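Local coordinates for hydrazine synthase gamma subunit (Candidatus Kuenenia stuttgartiensis, PDB 5C2V) that catalyses the first half-reaction of hydrazine synthesis, the three-electron reduction of nitric oxide to hydroxylamine, within a complex of alpha, beta and gamma subunits, at the calcium ion site and the interface of chains B and A. Sequence-based numbering; all coordinates share one arbitrary frame. Chains: chain A, Hydrazine synthase gamma subunit; chain B, Hydrazine synthase beta subunit.

Contact 1: the calcium ion site. Residues chain A 90-91, 267-271. With CA (calcium ion), chain C.
The calcium ion here looks structural: it ties the end of strand 89-90 to the loop 267-271, its ligands are protein oxygens and water, and no haem group takes part in the shell. From one segment comes A:Asn90, whose side-chain carbonyl OD1 lies 2.6 Å from the calcium ion. Its CG stands anti to the backbone N (chi1 155°), which swings the amide away from its own strand and over to the loop. On the opposite segment the hydroxyl OG of A:Ser267, likewise anti to its backbone N, binds the calcium ion at 2.6 Å. The main-chain carbonyl O of A:Thr269 follows at 2.9 Å from the ion. The carbonyl O of A:Gly268, also a calcium-site residue, lies at a similar length, probably as part of a loosely modelled shell. Two waters, each 2.4 Å from the calcium ion, complete a roughly square-pyramidal set, to which unseen waters may add. Water 2 is also held by the main-chain carbonyl O of A:Thr91, at 2.9 Å, so the residue after A:Asn90 reaches the ion at second hand.

The modelled orientation of the A:Asn90 amide is consistent with a hydrogen bond at its other end. ND2 donates to the carbonyl O of A:Phe271 over 3.1 Å, with 159° at the hydrogen; the acceptor lies close to the amide plane and the donor in the carbonyl plane. ND2 is, however, modelled implausibly close to the ion, so the exact tilt of this amide is uncertain. Together, metal and hydrogen bond link the short strand 89-90 to a loop far along the sequence, ahead of the 3-10 helix 279-282.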
loop_
_atom_site.group_PDB
_atom_site.type_symbol
_atom_site.label_atom_id
_atom_site.label_comp_id
_atom_site.label_asym_id
_atom_site.label_seq_id
_atom_site.Cartn_x
_atom_site.Cartn_y
_atom_site.Cartn_z
ATOM N N ASN A 90 -2.971 49.410 -11.319
ATOM C CA ASN A 90 -2.127 50.007 -10.291
ATOM C C ASN A 90 -2.957 50.329 -9.042
ATOM O O ASN A 90 -4.089 50.796 -9.150
ATOM C CB ASN A 90 -1.455 51.253 -10.906
ATOM C CG ASN A 90 -1.038 52.313 -9.893
ATOM O OD1 ASN A 90 -0.848 52.051 -8.713
ATOM N ND2 ASN A 90 -0.893 53.539 -10.377
ATOM N N THR A 91 -2.402 50.066 -7.861
ATOM C CA THR A 91 -3.131 50.309 -6.614
ATOM C C THR A 91 -3.297 51.805 -6.368
ATOM O O THR A 91 -2.321 52.555 -6.335
ATOM C CB THR A 91 -2.426 49.667 -5.399
ATOM O OG1 THR A 91 -2.329 48.251 -5.594
ATOM C CG2 THR A 91 -3.205 49.944 -4.120
ATOM N N SER A 267 3.349 58.195 -5.463
ATOM C CA SER A 267 2.683 57.094 -6.153
ATOM C C SER A 267 3.740 56.249 -6.826
ATOM O O SER A 267 4.434 56.710 -7.726
ATOM C CB SER A 267 1.672 57.593 -7.197
ATOM O OG SER A 267 1.422 56.602 -8.198
ATOM N N GLY A 268 3.875 55.009 -6.383
ATOM C CA GLY A 268 4.751 54.096 -7.077
ATOM C C GLY A 268 4.116 53.788 -8.413
ATOM O O GLY A 268 2.966 53.353 -8.449
ATOM N N THR A 269 4.846 54.021 -9.504
ATOM C CA THR A 269 4.439 53.481 -10.798
ATOM C C THR A 269 3.068 53.992 -11.317
ATOM O O THR A 269 2.003 53.477 -10.949
ATOM C CB THR A 269 4.468 51.956 -10.756
ATOM O OG1 THR A 269 5.795 51.526 -10.421
ATOM C CG2 THR A 269 4.148 51.429 -12.097
ATOM N N TYR A 270 3.126 55.109 -12.042
ATOM C CA TYR A 270 1.970 55.856 -12.564
ATOM C C TYR A 270 1.162 55.269 -13.741
ATOM O O TYR A 270 1.405 54.162 -14.211
ATOM C CB TYR A 270 2.458 57.249 -12.963
ATOM C CG TYR A 270 3.482 57.752 -11.990
ATOM C CD1 TYR A 270 3.094 58.265 -10.766
ATOM C CD2 TYR A 270 4.842 57.666 -12.266
ATOM C CE1 TYR A 270 4.017 58.705 -9.859
ATOM C CE2 TYR A 270 5.780 58.100 -11.356
ATOM C CZ TYR A 270 5.360 58.618 -10.150
ATOM O OH TYR A 270 6.283 59.063 -9.232
ATOM N N PHE A 271 0.233 56.102 -14.213
ATOM C CA PHE A 271 -0.974 55.785 -14.999
ATOM C C PHE A 271 -1.911 54.764 -14.340
ATOM O O PHE A 271 -1.903 54.620 -13.119
ATOM C CB PHE A 271 -0.587 55.291 -16.400
ATOM C CG PHE A 271 -0.047 56.372 -17.296
ATOM C CD1 PHE A 271 -0.516 57.671 -17.192
ATOM C CD2 PHE A 271 0.925 56.089 -18.240
ATOM C CE1 PHE A 271 -0.022 58.670 -18.010
ATOM C CE2 PHE A 271 1.423 57.086 -19.062
ATOM C CZ PHE A 271 0.948 58.377 -18.946
HETATM CA CA CA C . 0.261 54.357 -8.817
HETATM O O HOH W 1 1.427 53.417 -6.985
HETATM O O HOH W 2 -1.447 55.152 -7.310
#

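Contact 2: the interface of chains B and A. Residues chain B 3-8; chain A 47, 70, 95, 153-155.
Small apolar contacts form the centre of this patch. The methyl CG2 of B:Thr6 packs against A:Ala153, 4.1 Å from its CB, and CG2 of B:Val8 approaches the same CB from the neighbouring position. Nearby, B:Ile3 meets A:Gln47 tip to tip, its CG2 methyl against the terminal amide. Farther out, the imidazole of B:His7 crosses the bent side chain of A:Glu155 at about a right angle, CD2 lying 3.5 Å from the methylene CG.

The polar rim is built around main-chain carbonyls. The backbone N of A:Glu155 donates to B:Gly5 O over 2.9 Å, almost along the C=O axis. A:Arg95 grips A:Arg70 O side-on through NE and NH2, while its NH1 binds A:Glu155 O; these in-plane bonds fix the orientation of the guanidinium, with B:Gly5 CA 3.3 Å above one face, toward the rim. B:Gln4, bent at chi2 (-97°), brings its amide NE2 to the same A:Arg70 O at 3.0 Å. That bond is straight at the hydrogen (172°), but the donor stands above the carbonyl plane. The amide crosses the guanidinium, with the planes 62° apart.

Within the alpha-beta-gamma heterotrimer, the N-terminal segment of the beta subunit, ahead of strand 15-20, thus lies across gamma-subunit loops, including the one after helix 141-152, with helix 43-51 alongside.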
loop_
_atom_site.group_PDB
_atom_site.type_symbol
_atom_site.label_atom_id
_atom_site.label_comp_id
_atom_site.label_asym_id
_atom_site.label_seq_id
_atom_site.Cartn_x
_atom_site.Cartn_y
_atom_site.Cartn_z
ATOM N N ILE B 3 -5.393 61.942 14.202
ATOM C CA ILE B 3 -5.236 60.655 13.541
ATOM C C ILE B 3 -4.364 60.852 12.309
ATOM O O ILE B 3 -4.536 61.816 11.561
ATOM C CB ILE B 3 -6.595 60.038 13.149
ATOM C CG1 ILE B 3 -7.355 59.604 14.403
ATOM C CG2 ILE B 3 -6.405 58.847 12.219
ATOM C CD1 ILE B 3 -8.642 58.866 14.115
ATOM N N GLN B 4 -3.423 59.934 12.118
ATOM C CA GLN B 4 -2.396 60.059 11.094
ATOM C C GLN B 4 -2.965 60.308 9.692
ATOM O O GLN B 4 -3.853 59.590 9.232
ATOM C CB GLN B 4 -1.525 58.801 11.093
ATOM C CG GLN B 4 -0.478 58.808 10.012
ATOM C CD GLN B 4 -0.911 58.049 8.783
ATOM O OE1 GLN B 4 -1.715 57.118 8.861
ATOM N NE2 GLN B 4 -0.432 58.487 7.628
ATOM N N GLY B 5 -2.445 61.334 9.021
ATOM C CA GLY B 5 -2.874 61.681 7.677
ATOM C C GLY B 5 -4.180 62.455 7.630
ATOM O O GLY B 5 -4.699 62.749 6.552
ATOM N N THR B 6 -4.712 62.790 8.803
ATOM C CA THR B 6 -6.003 63.465 8.894
ATOM C C THR B 6 -5.945 64.728 9.749
ATOM O O THR B 6 -5.006 64.932 10.519
ATOM C CB THR B 6 -7.083 62.543 9.489
ATOM O OG1 THR B 6 -6.868 62.407 10.900
ATOM C CG2 THR B 6 -7.050 61.170 8.835
ATOM N N HIS B 7 -6.955 65.577 9.594
ATOM C CA HIS B 7 -7.118 66.748 10.448
ATOM C C HIS B 7 -8.094 66.473 11.594
ATOM O O HIS B 7 -8.394 67.363 12.389
ATOM C CB HIS B 7 -7.579 67.949 9.622
ATOM C CG HIS B 7 -6.543 68.448 8.663
ATOM N ND1 HIS B 7 -5.299 68.873 9.068
ATOM C CD2 HIS B 7 -6.564 68.580 7.314
ATOM C CE1 HIS B 7 -4.595 69.248 8.015
ATOM N NE2 HIS B 7 -5.344 69.081 6.937
ATOM N N VAL B 8 -8.589 65.240 11.668
ATOM C CA VAL B 8 -9.514 64.844 12.726
ATOM C C VAL B 8 -8.784 64.610 14.048
ATOM O O VAL B 8 -7.772 63.913 14.094
ATOM C CB VAL B 8 -10.291 63.568 12.350
ATOM C CG1 VAL B 8 -11.360 63.272 13.390
ATOM C CG2 VAL B 8 -10.914 63.712 10.970
ATOM N N GLN A 47 -10.521 53.432 10.514
ATOM C CA GLN A 47 -9.098 53.117 10.457
ATOM C C GLN A 47 -8.855 51.674 10.894
ATOM O O GLN A 47 -8.019 50.971 10.317
ATOM C CB GLN A 47 -8.287 54.079 11.329
ATOM C CG GLN A 47 -6.781 53.953 11.142
ATOM C CD GLN A 47 -5.994 54.863 12.064
ATOM O OE1 GLN A 47 -6.446 55.200 13.158
ATOM N NE2 GLN A 47 -4.808 55.269 11.623
ATOM N N ARG A 70 -0.212 54.276 6.023
ATOM C CA ARG A 70 -0.176 55.728 6.137
ATOM C C ARG A 70 -1.288 56.225 5.223
ATOM O O ARG A 70 -1.490 57.426 5.025
ATOM C CB ARG A 70 1.197 56.285 5.738
ATOM C CG ARG A 70 2.336 55.890 6.677
ATOM C CD ARG A 70 3.682 56.162 6.011
ATOM N NE ARG A 70 4.797 55.567 6.759
ATOM C CZ ARG A 70 6.043 55.497 6.303
ATOM N NH1 ARG A 70 6.333 55.961 5.094
ATOM N NH2 ARG A 70 6.994 54.965 7.045
ATOM N N ARG A 95 -4.799 59.204 -0.609
ATOM C CA ARG A 95 -4.776 60.521 0.027
ATOM C C ARG A 95 -5.601 61.512 -0.790
ATOM O O ARG A 95 -5.485 61.561 -2.015
ATOM C CB ARG A 95 -3.347 61.045 0.187
ATOM C CG ARG A 95 -2.489 60.287 1.186
ATOM C CD ARG A 95 -3.085 60.329 2.584
ATOM N NE ARG A 95 -2.118 59.918 3.598
ATOM C CZ ARG A 95 -1.423 60.763 4.354
ATOM N NH1 ARG A 95 -1.597 62.070 4.223
ATOM N NH2 ARG A 95 -0.561 60.301 5.250
ATOM N N ALA A 153 -11.384 61.353 5.120
ATOM C CA ALA A 153 -10.648 62.193 6.057
ATOM C C ALA A 153 -9.154 62.228 5.750
ATOM O O ALA A 153 -8.390 62.915 6.428
ATOM C CB ALA A 153 -10.878 61.713 7.481
ATOM N N LEU A 154 -8.739 61.487 4.727
ATOM C CA LEU A 154 -7.335 61.450 4.337
ATOM C C LEU A 154 -6.954 62.674 3.509
ATOM O O LEU A 154 -7.600 62.989 2.509
ATOM C CB LEU A 154 -7.027 60.169 3.560
ATOM C CG LEU A 154 -7.032 58.881 4.388
ATOM C CD1 LEU A 154 -6.781 57.668 3.505
ATOM C CD2 LEU A 154 -6.001 58.961 5.505
ATOM N N GLU A 155 -5.896 63.357 3.935
ATOM C CA GLU A 155 -5.441 64.580 3.283
ATOM C C GLU A 155 -4.057 64.395 2.673
ATOM O O GLU A 155 -3.296 63.527 3.100
ATOM C CB GLU A 155 -5.421 65.743 4.278
ATOM C CG GLU A 155 -6.753 66.018 4.959
ATOM C CD GLU A 155 -7.760 66.680 4.039
ATOM O OE1 GLU A 155 -7.351 67.201 2.980
ATOM O OE2 GLU A 155 -8.963 66.682 4.377
#

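About 20 Å separates the C-alpha centres of contact 1 and contact 2, and no residue is common to them. They are nevertheless near in the gamma chain: A:Asn90 and A:Thr91 of contact 1 precede A:Arg95 of contact 2 by only a few positions. The calcium ion joins this stretch to the distant 267-271 loop, and may thereby steady the segment that goes on to meet the beta subunit. One contact acts inside the gamma subunit, the other between subunits, so together they could help maintain the gamma surface on which the heterotrimer assembles.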